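Local atomic coordinates of homoserine dehydrogenase (Staphylococcus aureus M1064, PDB entry 4PG7), a protein that catalyses the NAD(P)-dependent interconversion of L-homoserine and L-aspartate semialdehyde in the aspartic acid pathway, and carries a C-terminal ACT domain. Residues A[119-124]-A[331-336]; A[134-139]-A[229-234]; A[183-188]-A[197-202]; A[191-196]-A[255-260]. All coordinates share one frame; numbering follows the deposited sequence.

Interaction 1: A[119-124]-A[331-336]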
loop_
_atom_site.group_PDB
_atom_site.type_symbol
_atom_site.label_atom_id
_atom_site.label_comp_id
_atom_site.label_asym_id
_atom_site.label_seq_id
_atom_site.Cartn_x
_atom_site.Cartn_y
_atom_site.Cartn_z
ATOM N N HIS A 119 15.368 14.073 -22.559
ATOM C CA HIS A 119 14.675 13.431 -21.449
ATOM C C HIS A 119 15.141 11.977 -21.383
ATOM O O HIS A 119 15.406 11.351 -22.413
ATOM C CB HIS A 119 13.152 13.463 -21.636
ATOM C CG HIS A 119 12.593 14.826 -21.915
ATOM N ND1 HIS A 119 12.583 15.836 -20.981
ATOM C CD2 HIS A 119 12.032 15.346 -23.034
ATOM C CE1 HIS A 119 12.041 16.919 -21.507
ATOM N NE2 HIS A 119 11.705 16.650 -22.756
ATOM N N VAL A 120 15.226 11.444 -20.170
ATOM C CA VAL A 120 15.676 10.084 -19.959
ATOM C C VAL A 120 14.676 9.300 -19.123
ATOM O O VAL A 120 14.287 9.723 -18.037
ATOM C CB VAL A 120 17.047 10.057 -19.271
ATOM C CG1 VAL A 120 17.412 8.648 -18.815
ATOM C CG2 VAL A 120 18.096 10.587 -20.221
ATOM N N ILE A 121 14.267 8.158 -19.652
ATOM C CA ILE A 121 13.457 7.209 -18.922
ATOM C C ILE A 121 14.278 5.940 -18.798
ATOM O O ILE A 121 14.780 5.429 -19.797
ATOM C CB ILE A 121 12.145 6.928 -19.646
ATOM C CG1 ILE A 121 11.388 8.247 -19.827
ATOM C CG2 ILE A 121 11.301 5.916 -18.869
ATOM C CD1 ILE A 121 10.211 8.148 -20.753
ATOM N N THR A 122 14.442 5.460 -17.566
ATOM C CA THR A 122 15.256 4.278 -17.317
ATOM C C THR A 122 14.535 3.238 -16.462
ATOM O O THR A 122 13.815 3.580 -15.514
ATOM C CB THR A 122 16.597 4.639 -16.664
ATOM O OG1 THR A 122 17.349 3.446 -16.461
ATOM C CG2 THR A 122 16.420 5.378 -15.313
ATOM N N ALA A 123 14.746 1.973 -16.806
ATOM C CA ALA A 123 14.277 0.839 -16.000
ATOM C C ALA A 123 15.468 0.015 -15.530
ATOM O O ALA A 123 15.346 -1.177 -15.242
ATOM C CB ALA A 123 13.342 -0.024 -16.817
ATOM N N ASN A 124 16.624 0.669 -15.461
ATOM C CA ASN A 124 17.881 0.027 -15.124
ATOM C C ASN A 124 17.893 -0.450 -13.659
ATOM O O ASN A 124 17.915 0.362 -12.735
ATOM C CB ASN A 124 18.986 1.036 -15.375
ATOM C CG ASN A 124 20.378 0.478 -15.188
ATOM O OD1 ASN A 124 20.626 -0.398 -14.349
ATOM N ND2 ASN A 124 21.319 1.012 -15.970
ATOM N N VAL A 331 6.477 2.912 -20.432
ATOM C CA VAL A 331 5.642 3.605 -21.419
ATOM C C VAL A 331 4.778 4.657 -20.736
ATOM O O VAL A 331 4.511 5.725 -21.295
ATOM C CB VAL A 331 4.778 2.629 -22.235
ATOM C CG1 VAL A 331 3.834 3.386 -23.164
ATOM C CG2 VAL A 331 5.671 1.703 -23.056
ATOM N N SER A 332 4.347 4.352 -19.517
ATOM C CA SER A 332 3.612 5.313 -18.712
ATOM C C SER A 332 4.460 6.559 -18.467
ATOM O O SER A 332 4.011 7.674 -18.730
ATOM C CB SER A 332 3.189 4.677 -17.391
ATOM O OG SER A 332 2.511 5.614 -16.588
ATOM N N ASP A 333 5.691 6.371 -17.998
ATOM C CA ASP A 333 6.617 7.501 -17.816
ATOM C C ASP A 333 6.840 8.261 -19.126
ATOM O O ASP A 333 6.976 9.482 -19.125
ATOM C CB ASP A 333 7.974 7.031 -17.272
ATOM C CG ASP A 333 7.953 6.760 -15.760
ATOM O OD1 ASP A 333 7.057 7.281 -15.061
ATOM O OD2 ASP A 333 8.850 6.043 -15.273
ATOM N N LEU A 334 6.875 7.522 -20.230
ATOM C CA LEU A 334 7.038 8.093 -21.555
ATOM C C LEU A 334 5.890 9.044 -21.920
ATOM O O LEU A 334 6.125 10.176 -22.360
ATOM C CB LEU A 334 7.170 6.964 -22.578
ATOM C CG LEU A 334 7.408 7.323 -24.039
ATOM C CD1 LEU A 334 8.636 8.200 -24.183
ATOM C CD2 LEU A 334 7.558 6.036 -24.841
ATOM N N LEU A 335 4.655 8.593 -21.733
ATOM C CA LEU A 335 3.497 9.446 -22.012
ATOM C C LEU A 335 3.466 10.670 -21.100
ATOM O O LEU A 335 3.096 11.766 -21.527
ATOM C CB LEU A 335 2.206 8.654 -21.876
ATOM C CG LEU A 335 2.028 7.517 -22.878
ATOM C CD1 LEU A 335 0.703 6.820 -22.626
ATOM C CD2 LEU A 335 2.111 8.030 -24.310
ATOM N N ASN A 336 3.855 10.496 -19.842
ATOM C CA ASN A 336 3.923 11.631 -18.939
ATOM C C ASN A 336 4.868 12.698 -19.447
ATOM O O ASN A 336 4.531 13.868 -19.452
ATOM C CB ASN A 336 4.389 11.215 -17.563
ATOM C CG ASN A 336 4.010 12.223 -16.497
ATOM O OD1 ASN A 336 2.885 12.225 -15.978
ATOM N ND2 ASN A 336 4.947 13.096 -16.173
HETATM O O HOH W 1 10.780 4.369 -15.683
#
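Ile-121, on strand 119-122, drives its side chain into the flank of helix 323-339 between Asp-333 and Leu-334. The two branches divide the work. With CG1 anti to the carbonyl carbon (chi1 -58°) and the chain extended beyond it (chi2 169°), CD1 reaches the helix backbone and lies 3.3 Å from CA of Leu-334, shorter than normal for two carbons. The same methyl touches the Leu-334 side chain, 3.7 Å from its CB and 3.8 Å from its CD1. The other branch, CG2, rests 3.9 Å from CB of Asp-333, the two side chains crossing obliquely. No direct hydrogen bond joins the segments, and this apolar part is buried.

The side beside it is looser and wet. Asp-333 is partly exposed, and a water bridges its carboxylate to the strand: the water donates to OD2 of Asp-333 at 2.6 Å and to the backbone O of Thr-122 at 3.1 Å. At the end of the strand, OG1 of Thr-122 accepts from the backbone N of Asn-124 at 3.0 Å, an ST turn leading out of the sheet, and Glu-98 also bonds to this hydroxyl. A helix laid over one face of a parallel sheet, with the strand-end loop at its side, is the layered packing of a Rossmann-type nucleotide-binding domain, here with a helix from far along the sequence.

Interaction 2: A[134-139]-A[229-234]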
loop_
_atom_site.group_PDB
_atom_site.type_symbol
_atom_site.label_atom_id
_atom_site.label_comp_id
_atom_site.label_asym_id
_atom_site.label_seq_id
_atom_site.Cartn_x
_atom_site.Cartn_y
_atom_site.Cartn_z
ATOM N N LEU A 134 22.802 11.743 -8.750
ATOM C CA LEU A 134 23.588 12.488 -9.724
ATOM C C LEU A 134 22.810 12.672 -11.035
ATOM O O LEU A 134 22.931 13.712 -11.667
ATOM C CB LEU A 134 24.971 11.841 -9.945
ATOM C CG LEU A 134 25.158 10.655 -10.901
ATOM C CD1 LEU A 134 25.335 11.082 -12.369
ATOM C CD2 LEU A 134 26.374 9.864 -10.461
ATOM N N LEU A 135 22.010 11.684 -11.436
ATOM C CA LEU A 135 21.203 11.823 -12.645
ATOM C C LEU A 135 20.041 12.805 -12.456
ATOM O O LEU A 135 19.761 13.620 -13.349
ATOM C CB LEU A 135 20.701 10.455 -13.161
ATOM C CG LEU A 135 21.806 9.528 -13.682
ATOM C CD1 LEU A 135 21.309 8.108 -13.869
ATOM C CD2 LEU A 135 22.380 10.061 -14.994
ATOM N N GLU A 136 19.359 12.729 -11.313
ATOM C CA GLU A 136 18.282 13.674 -11.019
ATOM C C GLU A 136 18.769 15.143 -11.028
ATOM O O GLU A 136 18.076 16.015 -11.562
ATOM C CB GLU A 136 17.619 13.348 -9.679
ATOM C CG GLU A 136 16.655 12.172 -9.758
ATOM C CD GLU A 136 15.779 12.050 -8.530
ATOM O OE1 GLU A 136 16.316 11.732 -7.438
ATOM O OE2 GLU A 136 14.548 12.272 -8.676
ATOM N N ASP A 137 19.950 15.396 -10.459
ATOM C CA ASP A 137 20.514 16.754 -10.393
ATOM C C ASP A 137 20.891 17.241 -11.791
ATOM O O ASP A 137 20.660 18.398 -12.153
ATOM C CB ASP A 137 21.790 16.793 -9.541
ATOM C CG ASP A 137 21.543 16.562 -8.057
ATOM O OD1 ASP A 137 20.382 16.601 -7.604
ATOM O OD2 ASP A 137 22.540 16.336 -7.344
ATOM N N LEU A 138 21.496 16.344 -12.559
ATOM C CA LEU A 138 21.949 16.655 -13.902
ATOM C C LEU A 138 20.745 16.946 -14.799
ATOM O O LEU A 138 20.786 17.861 -15.624
ATOM C CB LEU A 138 22.795 15.500 -14.441
ATOM C CG LEU A 138 23.733 15.747 -15.615
ATOM C CD1 LEU A 138 24.684 16.915 -15.377
ATOM C CD2 LEU A 138 24.512 14.471 -15.897
ATOM N N ALA A 139 19.660 16.206 -14.595
ATOM C CA ALA A 139 18.418 16.449 -15.324
ATOM C C ALA A 139 17.830 17.838 -15.017
ATOM O O ALA A 139 17.552 18.618 -15.941
ATOM C CB ALA A 139 17.403 15.375 -15.014
ATOM N N THR A 229 15.042 2.303 -1.301
ATOM C CA THR A 229 13.963 2.689 -0.419
ATOM C C THR A 229 14.390 3.811 0.559
ATOM O O THR A 229 13.593 4.710 0.853
ATOM C CB THR A 229 13.393 1.477 0.313
ATOM O OG1 THR A 229 12.954 0.522 -0.661
ATOM C CG2 THR A 229 12.219 1.861 1.194
ATOM N N SER A 230 15.636 3.769 1.019
ATOM C CA SER A 230 16.175 4.809 1.898
ATOM C C SER A 230 16.282 6.150 1.175
ATOM O O SER A 230 16.009 7.213 1.750
ATOM C CB SER A 230 17.565 4.414 2.412
ATOM O OG SER A 230 17.504 3.265 3.239
ATOM N N TYR A 231 16.686 6.098 -0.086
ATOM C CA TYR A 231 16.765 7.302 -0.913
ATOM C C TYR A 231 15.382 7.935 -1.134
ATOM O O TYR A 231 15.214 9.131 -0.967
ATOM C CB TYR A 231 17.423 6.980 -2.251
ATOM C CG TYR A 231 17.593 8.201 -3.125
ATOM C CD1 TYR A 231 18.361 9.276 -2.697
ATOM C CD2 TYR A 231 16.970 8.284 -4.368
ATOM C CE1 TYR A 231 18.501 10.407 -3.486
ATOM C CE2 TYR A 231 17.117 9.405 -5.171
ATOM C CZ TYR A 231 17.882 10.461 -4.723
ATOM O OH TYR A 231 18.015 11.561 -5.522
ATOM N N LEU A 232 14.397 7.111 -1.472
ATOM C CA LEU A 232 13.043 7.574 -1.670
ATOM C C LEU A 232 12.356 8.005 -0.368
ATOM O O LEU A 232 11.634 8.989 -0.372
ATOM C CB LEU A 232 12.208 6.497 -2.363
ATOM C CG LEU A 232 12.683 6.143 -3.778
ATOM C CD1 LEU A 232 11.878 4.985 -4.335
ATOM C CD2 LEU A 232 12.588 7.351 -4.708
ATOM N N SER A 233 12.610 7.307 0.741
ATOM C CA SER A 233 11.986 7.629 2.032
ATOM C C SER A 233 12.616 8.805 2.771
ATOM O O SER A 233 11.909 9.625 3.363
ATOM C CB SER A 233 12.019 6.407 2.973
ATOM O OG SER A 233 11.300 5.328 2.408
ATOM N N PHE A 234 13.940 8.848 2.795
ATOM C CA PHE A 234 14.657 9.778 3.640
ATOM C C PHE A 234 15.398 10.855 2.867
ATOM O O PHE A 234 15.988 11.733 3.494
ATOM C CB PHE A 234 15.695 9.037 4.474
ATOM C CG PHE A 234 15.154 7.877 5.245
ATOM C CD1 PHE A 234 14.021 8.016 6.030
ATOM C CD2 PHE A 234 15.820 6.658 5.239
ATOM C CE1 PHE A 234 13.535 6.945 6.752
ATOM C CE2 PHE A 234 15.343 5.591 5.975
ATOM C CZ PHE A 234 14.204 5.734 6.735
#
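Glu-136 and Tyr-231 reach across a wide gap between helices 129-141 and 220-234, whose nearest CA atoms, those of the same two residues, stand 12.0 Å apart. Both side chains start out toward the opposite helix, and the whole contact consists of their ends. The phenol OH of Tyr-231 donates to OE1 of Glu-136 over 2.6 Å, a short bond that meets the oxygen nearly along its C-O axis. OE1 lies at the edge of the tyrosine ring and in its plane, beside the OH, and comes within 3.3 Å of CE2. The carboxylate itself is turned 69° from the ring plane, so the two flat groups are far from parallel and one carboxylate oxygen makes the approach.

The reach depends on both torsion sets. With CG anti to its own N (chi1 -177°), the ring of Tyr-231 is directed across the gap; Glu-136 runs extended beyond CG. The two side chains run in opposite directions and overlap only near their ends. Both residues are only partly exposed, and the phenol proton would probably help to stabilise the negative charge on the carboxylate.

Phe-148, in the loop after strand 146-147, touches both Glu-136 and Leu-232, and so contacts both helices. Behind the bond, helix 129-141 leans on strand 146-147 and helix 106-115 of the nucleotide-binding domain, while helix 220-234 packs on strand 171-177. The bond thus links a helix of the nucleotide-binding domain to one packed on the mixed sheet.

Interaction 3: A[183-188]-A[197-202]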
loop_
_atom_site.group_PDB
_atom_site.type_symbol
_atom_site.label_atom_id
_atom_site.label_comp_id
_atom_site.label_asym_id
_atom_site.label_seq_id
_atom_site.Cartn_x
_atom_site.Cartn_y
_atom_site.Cartn_z
ATOM N N ASN A 183 11.720 -14.945 0.632
ATOM C CA ASN A 183 10.497 -15.075 1.379
ATOM C C ASN A 183 9.789 -16.368 1.043
ATOM O O ASN A 183 9.258 -17.037 1.939
ATOM C CB ASN A 183 9.567 -13.900 1.134
ATOM C CG ASN A 183 8.573 -13.741 2.250
ATOM O OD1 ASN A 183 8.961 -13.735 3.433
ATOM N ND2 ASN A 183 7.296 -13.609 1.913
ATOM N N PHE A 184 9.780 -16.732 -0.230
ATOM C CA PHE A 184 9.196 -18.020 -0.656
ATOM C C PHE A 184 9.850 -19.180 0.083
ATOM O O PHE A 184 9.177 -20.076 0.598
ATOM C CB PHE A 184 9.328 -18.216 -2.165
ATOM C CG PHE A 184 8.720 -19.512 -2.660
ATOM C CD1 PHE A 184 7.404 -19.565 -3.086
ATOM C CD2 PHE A 184 9.457 -20.683 -2.662
ATOM C CE1 PHE A 184 6.823 -20.782 -3.516
ATOM C CE2 PHE A 184 8.902 -21.889 -3.083
ATOM C CZ PHE A 184 7.575 -21.936 -3.499
ATOM N N ILE A 185 11.179 -19.155 0.151
ATOM C CA ILE A 185 11.918 -20.231 0.795
ATOM C C ILE A 185 11.571 -20.318 2.268
ATOM O O ILE A 185 11.321 -21.418 2.799
ATOM C CB ILE A 185 13.437 -20.038 0.576
ATOM C CG1 ILE A 185 13.771 -20.323 -0.885
ATOM C CG2 ILE A 185 14.247 -20.946 1.488
ATOM C CD1 ILE A 185 15.117 -19.812 -1.353
ATOM N N LEU A 186 11.558 -19.163 2.956
ATOM C CA LEU A 186 11.214 -19.172 4.386
ATOM C C LEU A 186 9.776 -19.670 4.640
ATOM O O LEU A 186 9.528 -20.380 5.610
ATOM C CB LEU A 186 11.454 -17.810 5.017
ATOM C CG LEU A 186 12.920 -17.370 5.126
ATOM C CD1 LEU A 186 13.009 -15.947 5.637
ATOM C CD2 LEU A 186 13.691 -18.291 6.028
ATOM N N SER A 187 8.842 -19.283 3.778
ATOM C CA SER A 187 7.457 -19.764 3.871
ATOM C C SER A 187 7.379 -21.280 3.697
ATOM O O SER A 187 6.675 -21.957 4.421
ATOM C CB SER A 187 6.571 -19.076 2.829
ATOM O OG SER A 187 6.450 -17.694 3.127
ATOM N N LYS A 188 8.124 -21.797 2.730
ATOM C CA LYS A 188 8.161 -23.237 2.482
ATOM C C LYS A 188 8.717 -24.001 3.686
ATOM O O LYS A 188 8.130 -24.992 4.118
ATOM C CB LYS A 188 9.010 -23.503 1.247
ATOM C CG LYS A 188 9.059 -24.961 0.817
ATOM C CD LYS A 188 7.761 -25.436 0.184
ATOM C CE LYS A 188 7.530 -24.833 -1.193
ATOM N NZ LYS A 188 6.424 -25.538 -1.887
ATOM N N GLU A 197 17.927 -26.274 2.518
ATOM C CA GLU A 197 18.397 -26.907 1.291
ATOM C C GLU A 197 17.237 -27.481 0.447
ATOM O O GLU A 197 17.207 -27.311 -0.765
ATOM C CB GLU A 197 19.414 -28.020 1.636
ATOM C CG GLU A 197 20.781 -27.534 2.158
ATOM C CD GLU A 197 20.791 -26.875 3.570
ATOM O OE1 GLU A 197 19.892 -27.100 4.444
ATOM O OE2 GLU A 197 21.752 -26.102 3.817
ATOM N N GLU A 198 16.313 -28.163 1.101
ATOM C CA GLU A 198 15.146 -28.725 0.446
ATOM C C GLU A 198 14.248 -27.622 -0.101
ATOM O O GLU A 198 13.748 -27.729 -1.217
ATOM C CB GLU A 198 14.344 -29.585 1.416
ATOM C CG GLU A 198 15.001 -30.908 1.776
ATOM C CD GLU A 198 14.356 -31.609 2.980
ATOM O OE1 GLU A 198 13.520 -31.001 3.696
ATOM O OE2 GLU A 198 14.712 -32.778 3.244
ATOM N N ALA A 199 14.081 -26.553 0.673
ATOM C CA ALA A 199 13.204 -25.451 0.271
ATOM C C ALA A 199 13.787 -24.690 -0.906
ATOM O O ALA A 199 13.062 -24.301 -1.814
ATOM C CB ALA A 199 12.945 -24.503 1.444
ATOM N N LEU A 200 15.107 -24.491 -0.911
ATOM C CA LEU A 200 15.762 -23.846 -2.047
ATOM C C LEU A 200 15.645 -24.689 -3.308
ATOM O O LEU A 200 15.371 -24.172 -4.389
ATOM C CB LEU A 200 17.242 -23.586 -1.747
ATOM C CG LEU A 200 18.109 -23.102 -2.905
ATOM C CD1 LEU A 200 17.598 -21.781 -3.471
ATOM C CD2 LEU A 200 19.555 -22.973 -2.439
ATOM N N ASP A 201 15.875 -25.988 -3.195
ATOM C CA ASP A 201 15.725 -26.851 -4.382
ATOM C C ASP A 201 14.294 -26.772 -4.922
ATOM O O ASP A 201 14.072 -26.753 -6.142
ATOM C CB ASP A 201 16.094 -28.297 -4.053
ATOM C CG ASP A 201 17.611 -28.498 -3.899
ATOM O OD1 ASP A 201 18.424 -27.611 -4.277
ATOM O OD2 ASP A 201 17.992 -29.574 -3.430
ATOM N N GLU A 202 13.322 -26.761 -4.015
ATOM C CA GLU A 202 11.934 -26.669 -4.432
ATOM C C GLU A 202 11.703 -25.332 -5.149
ATOM O O GLU A 202 11.064 -25.296 -6.207
ATOM C CB GLU A 202 10.973 -26.858 -3.249
ATOM C CG GLU A 202 9.512 -27.019 -3.644
ATOM C CD GLU A 202 9.323 -28.128 -4.678
ATOM O OE1 GLU A 202 8.864 -27.806 -5.791
ATOM O OE2 GLU A 202 9.698 -29.299 -4.422
#
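Apolar contacts between Ile-185, Ala-199 and Leu-200 form the apolar part of the interface between helices 180-192 and 196-205, with Ile-185 and Ala-199 buried. The axes of the short helical segments approach to 8.8 Å at 127°, and the small Ala-199 lets the backbones come near. Its CB sits 3.7 Å from the carbonyl O of Ile-185 and 3.8 Å from CG2 of that residue. The other branch of Ile-185 runs to Leu-200, where the CD1 methyls meet at 3.8 Å, the side chains lying side by side and pointing the same way.

At the partly exposed margin, aliphatic portions of charged residues take over. Lys-188 is bent at chi2 and chi3 (73° and 71°), which brings CE within 3.8 Å of CG of Glu-202. The opposite charges do not meet: NZ of Lys-188 and OE1 of Glu-202 remain 5.1 Å apart. Each has its own salt bridge, Lys-188 with Glu-192 and Glu-202 with Arg-205.

These are two successive helices joined by a short turn; Asn-183 and Ser-187 hydrogen-bond the first to the loop at Val-297 to Asp-299, and Phe-184 stacks on Phe-208 alongside the pair.

Interaction 4: A[191-196]-A[255-260]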
loop_
_atom_site.group_PDB
_atom_site.type_symbol
_atom_site.label_atom_id
_atom_site.label_comp_id
_atom_site.label_asym_id
_atom_site.label_seq_id
_atom_site.Cartn_x
_atom_site.Cartn_y
_atom_site.Cartn_z
ATOM N N LYS A 191 5.928 -23.665 6.499
ATOM C CA LYS A 191 4.647 -24.355 6.306
ATOM C C LYS A 191 4.808 -25.856 6.088
ATOM O O LYS A 191 3.996 -26.637 6.585
ATOM C CB LYS A 191 3.888 -23.782 5.117
ATOM C CG LYS A 191 3.425 -22.358 5.308
ATOM C CD LYS A 191 2.618 -21.923 4.094
ATOM C CE LYS A 191 2.967 -20.523 3.617
ATOM N NZ LYS A 191 2.742 -20.442 2.142
ATOM N N GLU A 192 5.848 -26.251 5.359
ATOM C CA GLU A 192 6.041 -27.658 5.014
ATOM C C GLU A 192 7.117 -28.372 5.847
ATOM O O GLU A 192 7.322 -29.570 5.700
ATOM C CB GLU A 192 6.303 -27.778 3.515
ATOM C CG GLU A 192 5.023 -27.480 2.730
ATOM C CD GLU A 192 5.208 -27.474 1.232
ATOM O OE1 GLU A 192 5.913 -28.366 0.709
ATOM O OE2 GLU A 192 4.633 -26.569 0.577
ATOM N N GLN A 193 7.758 -27.649 6.756
ATOM C CA GLN A 193 8.735 -28.223 7.673
ATOM C C GLN A 193 9.885 -28.895 6.945
ATOM O O GLN A 193 10.224 -30.034 7.201
ATOM C CB GLN A 193 8.053 -29.173 8.673
ATOM C CG GLN A 193 7.081 -28.456 9.592
ATOM C CD GLN A 193 7.815 -27.606 10.613
ATOM O OE1 GLN A 193 8.586 -28.127 11.405
ATOM N NE2 GLN A 193 7.610 -26.292 10.574
ATOM N N THR A 194 10.492 -28.152 6.027
ATOM C CA THR A 194 11.638 -28.638 5.279
ATOM C C THR A 194 12.872 -27.895 5.720
ATOM O O THR A 194 12.781 -26.801 6.276
ATOM C CB THR A 194 11.423 -28.438 3.759
ATOM O OG1 THR A 194 11.411 -27.045 3.447
ATOM C CG2 THR A 194 10.101 -29.008 3.327
ATOM N N THR A 195 14.030 -28.433 5.377
ATOM C CA THR A 195 15.290 -27.736 5.587
ATOM C C THR A 195 15.442 -26.645 4.566
ATOM O O THR A 195 14.755 -26.650 3.527
ATOM C CB THR A 195 16.498 -28.666 5.372
ATOM O OG1 THR A 195 16.484 -29.154 4.021
ATOM C CG2 THR A 195 16.464 -29.833 6.349
ATOM N N PHE A 196 16.370 -25.730 4.831
ATOM C CA PHE A 196 16.702 -24.666 3.876
ATOM C C PHE A 196 17.069 -25.251 2.507
ATOM O O PHE A 196 16.600 -24.783 1.463
ATOM C CB PHE A 196 17.835 -23.776 4.393
ATOM C CG PHE A 196 18.407 -22.889 3.331
ATOM C CD1 PHE A 196 17.722 -21.748 2.918
ATOM C CD2 PHE A 196 19.591 -23.227 2.686
ATOM C CE1 PHE A 196 18.216 -20.956 1.900
ATOM C CE2 PHE A 196 20.085 -22.436 1.664
ATOM C CZ PHE A 196 19.398 -21.302 1.277
ATOM N N ASP A 255 15.366 -22.908 14.017
ATOM C CA ASP A 255 15.172 -21.470 14.283
ATOM C C ASP A 255 13.716 -21.138 14.101
ATOM O O ASP A 255 13.125 -20.499 14.934
ATOM C CB ASP A 255 16.003 -20.590 13.358
ATOM C CG ASP A 255 17.480 -20.736 13.596
ATOM O OD1 ASP A 255 17.914 -20.619 14.754
ATOM O OD2 ASP A 255 18.217 -20.974 12.621
ATOM N N ILE A 256 13.148 -21.610 12.998
ATOM C CA ILE A 256 11.770 -21.366 12.679
ATOM C C ILE A 256 10.809 -21.914 13.729
ATOM O O ILE A 256 9.867 -21.226 14.135
ATOM C CB ILE A 256 11.439 -21.926 11.283
ATOM C CG1 ILE A 256 12.031 -20.986 10.246
ATOM C CG2 ILE A 256 9.936 -22.056 11.093
ATOM C CD1 ILE A 256 12.045 -21.532 8.858
ATOM N N ASN A 257 11.032 -23.147 14.169
ATOM C CA ASN A 257 10.133 -23.779 15.147
ATOM C C ASN A 257 10.269 -23.214 16.570
ATOM O O ASN A 257 9.272 -23.077 17.295
ATOM C CB ASN A 257 10.298 -25.299 15.114
ATOM C CG ASN A 257 9.777 -25.899 13.812
ATOM O OD1 ASN A 257 8.975 -25.287 13.127
ATOM N ND2 ASN A 257 10.240 -27.080 13.464
ATOM N N VAL A 258 11.487 -22.846 16.950
ATOM C CA VAL A 258 11.689 -22.189 18.223
ATOM C C VAL A 258 11.057 -20.774 18.187
ATOM O O VAL A 258 10.335 -20.370 19.098
ATOM C CB VAL A 258 13.186 -22.108 18.556
ATOM C CG1 VAL A 258 13.425 -21.268 19.796
ATOM C CG2 VAL A 258 13.759 -23.499 18.775
ATOM N N ALA A 259 11.279 -20.044 17.100
ATOM C CA ALA A 259 10.620 -18.745 16.923
ATOM C C ALA A 259 9.116 -18.910 17.033
ATOM O O ALA A 259 8.414 -18.116 17.689
ATOM C CB ALA A 259 10.977 -18.145 15.574
ATOM N N ASP A 260 8.615 -19.941 16.370
ATOM C CA ASP A 260 7.196 -20.212 16.345
ATOM C C ASP A 260 6.627 -20.375 17.750
ATOM O O ASP A 260 5.578 -19.772 18.091
ATOM C CB ASP A 260 6.905 -21.475 15.553
ATOM C CG ASP A 260 5.425 -21.811 15.584
ATOM O OD1 ASP A 260 4.611 -21.006 15.101
ATOM O OD2 ASP A 260 5.075 -22.815 16.190
#
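Gln-193 and Asn-257 meet amide to amide through a pair of reciprocal hydrogen bonds. ND2 of Asn-257 donates to OE1 of Gln-193 at 2.8 Å, and NE2 of Gln-193 returns the bond to OD1 of Asn-257 at 3.1 Å. Each donor lies in the carbonyl plane of its acceptor, on a lone pair, and both bonds are moderately straight, the first with an N-H...O angle of 153°. The two amides come from opposite directions and lie nearly coplanar, 21° apart, so the two hydrogen bonds close a ring that should restrain rotation of both amides.

NE2 of Gln-193 has a second partner, the backbone O of Thr-190. Gln-193 leaves the helical backbone conformation with a positive phi, and its side chain, bent at its second torsion, swings the amide across to the neighbouring helix. Gln-193 is exposed and Asn-257 partly so, placing this pair at the surface.

Further in, Ile-256 is buried against Met-189 and Thr-190. Two residues on from Gln-193, Thr-195 is the N-cap of helix 196-205. The Asn-257 side chain lies about 14 Å from the bound lysine, and Asp-255 on the same helix makes a salt bridge with Lys-439 of that pocket. Helix 253-262 rests on strands 264-275 and 404-411, so the amide pair ties the corner between helices 180-192 and 196-205 to a helix lying against both strands.

In the fold
Following the chain from the N terminus, strand 119-122 opens interaction 1, which closes only at helix 323-339 and joins that helix to the parallel sheet; the other three contacts all fall within this long loop. Interaction 2 begins on the next helix, 129-141, and closes at helix 220-234, bringing the nucleotide-binding domain against the region after it; interaction 3 lies wholly within this second loop. Interaction 4, from 191-196 to 255-260, crosses both interactions 2 and 3. Interactions 3 and 4 touch, their centres about 11 Å apart, and tie helix 180-192 to helices 196-205 and 253-262. Interactions 1 and 2 lie on the opposite side of the chain's centre from that pair.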